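Local atomic coordinates of possible hydrolase (Mycobacterium tuberculosis, PDB entry 6WYN), a protein that hydrolyses carboxylic esters, preferring short straight-chain alkyl esters with best activity on four-atom chains, and probably acts in ester or lipid metabolism. Residues A[53-58]-A[227-232]. Numbering follows the deposited sequence. Where two conformers were deposited one is given.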
loop_
_atom_site.group_PDB
_atom_site.type_symbol
_atom_site.label_atom_id
_atom_site.label_comp_id
_atom_site.label_asym_id
_atom_site.label_seq_id
_atom_site.Cartn_x
_atom_site.Cartn_y
_atom_site.Cartn_z
ATOM N N ALA A 53 14.261 -3.438 10.816
ATOM C CA ALA A 53 15.659 -2.994 10.571
ATOM C C ALA A 53 16.532 -4.189 10.086
ATOM O O ALA A 53 17.246 -4.019 9.135
ATOM C CB ALA A 53 16.237 -2.338 11.798
ATOM N N GLU A 54 16.443 -5.359 10.712
ATOM C CA GLU A 54 17.203 -6.578 10.310
ATOM C C GLU A 54 16.800 -6.979 8.867
ATOM O O GLU A 54 17.674 -7.082 8.004
ATOM C CB GLU A 54 16.921 -7.627 11.388
ATOM C CG GLU A 54 17.514 -9.009 11.160
ATOM C CD GLU A 54 16.981 -10.097 12.104
ATOM O OE1 GLU A 54 17.624 -11.187 12.195
ATOM O OE2 GLU A 54 15.909 -9.879 12.746
ATOM N N GLN A 55 15.509 -7.081 8.561
ATOM C CA GLN A 55 15.044 -7.386 7.176
ATOM C C GLN A 55 15.603 -6.359 6.190
ATOM O O GLN A 55 15.920 -6.748 5.059
ATOM C CB GLN A 55 13.530 -7.511 7.130
ATOM C CG GLN A 55 12.988 -7.975 5.795
ATOM C CD GLN A 55 11.475 -8.102 5.782
ATOM O OE1 GLN A 55 10.718 -7.208 6.199
ATOM N NE2 GLN A 55 11.003 -9.199 5.222
ATOM N N ALA A 56 15.755 -5.096 6.584
ATOM C CA ALA A 56 16.281 -4.067 5.672
ATOM C C ALA A 56 17.812 -4.119 5.653
ATOM O O ALA A 56 18.391 -3.347 4.873
ATOM C CB ALA A 56 15.798 -2.697 6.079
ATOM N N GLY A 57 18.434 -4.883 6.561
ATOM C CA GLY A 57 19.911 -4.965 6.650
ATOM C C GLY A 57 20.500 -3.641 7.095
ATOM O O GLY A 57 21.497 -3.202 6.535
ATOM N N VAL A 58 19.867 -2.951 8.038
ATOM C CA VAL A 58 20.418 -1.665 8.555
ATOM C C VAL A 58 20.544 -1.825 10.060
ATOM O O VAL A 58 19.803 -2.653 10.650
ATOM C CB VAL A 58 19.563 -0.437 8.198
ATOM C CG1 VAL A 58 19.496 -0.210 6.690
ATOM C CG2 VAL A 58 18.180 -0.524 8.821
ATOM N N VAL A 227 8.238 -17.221 7.988
ATOM C CA VAL A 227 7.029 -17.144 8.828
ATOM C C VAL A 227 7.198 -16.042 9.890
ATOM O O VAL A 227 6.199 -15.595 10.380
ATOM C CB VAL A 227 6.700 -18.512 9.426
ATOM C CG1 VAL A 227 7.789 -18.978 10.384
ATOM C CG2 VAL A 227 5.372 -18.514 10.116
ATOM N N LYS A 228 8.386 -15.566 10.216
ATOM C CA LYS A 228 8.469 -14.447 11.194
ATOM C C LYS A 228 8.017 -13.171 10.457
ATOM O O LYS A 228 7.232 -12.421 11.051
ATOM C CB LYS A 228 9.863 -14.377 11.809
ATOM C CG LYS A 228 10.049 -13.339 12.915
ATOM C CD LYS A 228 11.460 -13.300 13.552
ATOM C CE LYS A 228 12.411 -12.382 12.818
ATOM N NZ LYS A 228 13.511 -11.922 13.698
ATOM N N SER A 229 8.385 -12.993 9.181
ATOM C CA SER A 229 7.864 -11.875 8.349
ATOM C C SER A 229 6.345 -11.994 8.205
ATOM O O SER A 229 5.659 -10.977 8.399
ATOM C CB SER A 229 8.542 -11.808 7.023
ATOM O OG SER A 229 9.909 -11.514 7.216
ATOM N N LEU A 230 5.822 -13.195 7.919
ATOM C CA LEU A 230 4.350 -13.371 7.780
ATOM C C LEU A 230 3.623 -13.044 9.093
ATOM O O LEU A 230 2.557 -12.382 9.031
ATOM C CB LEU A 230 4.027 -14.794 7.328
ATOM C CG LEU A 230 4.530 -15.183 5.936
ATOM C CD1 LEU A 230 4.120 -16.625 5.600
ATOM C CD2 LEU A 230 4.027 -14.209 4.860
ATOM N N ARG A 231 4.149 -13.524 10.217
ATOM C CA ARG A 231 3.588 -13.309 11.582
ATOM C C ARG A 231 3.513 -11.792 11.858
ATOM O O ARG A 231 2.515 -11.318 12.413
ATOM C CB ARG A 231 4.494 -14.045 12.580
ATOM C CG ARG A 231 4.093 -13.907 14.039
ATOM C CD ARG A 231 4.938 -14.719 15.024
ATOM N NE ARG A 231 4.987 -16.146 14.673
ATOM C CZ ARG A 231 4.105 -17.096 15.052
ATOM N NH1 ARG A 231 3.068 -16.800 15.831
ATOM N NH2 ARG A 231 4.277 -18.355 14.647
ATOM N N ARG A 232 4.582 -11.066 11.521
ATOM C CA ARG A 232 4.626 -9.596 11.754
ATOM C C ARG A 232 3.511 -8.942 10.935
ATOM O O ARG A 232 2.812 -8.063 11.478
ATOM C CB ARG A 232 5.999 -9.073 11.325
ATOM C CG ARG A 232 6.209 -7.575 11.488
ATOM C CD ARG A 232 7.657 -7.281 11.828
ATOM N NE ARG A 232 8.541 -7.114 10.683
ATOM C CZ ARG A 232 9.344 -8.050 10.184
ATOM N NH1 ARG A 232 9.375 -9.258 10.720
ATOM N NH2 ARG A 232 10.108 -7.776 9.143
HETATM O O HOH W 1 15.979 -12.999 13.383
#
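E54 and K228 form a salt bridge between the N-terminal helix 49-55 and helix 227-237 in an alpha/beta-hydrolase protein with an inserted cap, to which helix 227-237 probably belongs; Q55 and R232 extend this polar helix-to-helix contact. The bridge runs from K228 NZ to E54 OE2 at 3.3 Å and, as a hydrogen bond, is weak. A water bridges the pair: it donates to E54 OE1 and accepts from K228 NZ, each at 2.7 Å, so OE2 meets the ammonium directly and OE1 through the water. The two side chains meet at about a right angle. K228 bends at its third torsion (chi3 88°), whereas E54 is extended.

Q55 is stretched out with CG anti to the backbone N (chi1 -173°), which carries its amide across to the second helix. There OE1 lies 3.1 Å from R232 NH2, at the guanidinium edge and near its plane; the amide and guanidinium planes are 64° apart. The backbones are well separated, Q55 CA and S229 CA being 8.5 Å apart, and only 152 Å² is buried; long side chains therefore span the gap.

Further out, T100 of helix 99-105 hydrogen-bonds Q55 OE1, and E51, one turn before Q55, forms a salt bridge with R232 NH1, giving the guanidinium a charged partner on the same helix that E54 and Q55 extend from. G57 is the first residue to leave helical angles, and the C-terminal turn closes in a Schellman motif in which G57, at positive phi, directs its backbone N to E54 O at 2.7 Å, while V58 N reaches A53 O at 3.0 Å.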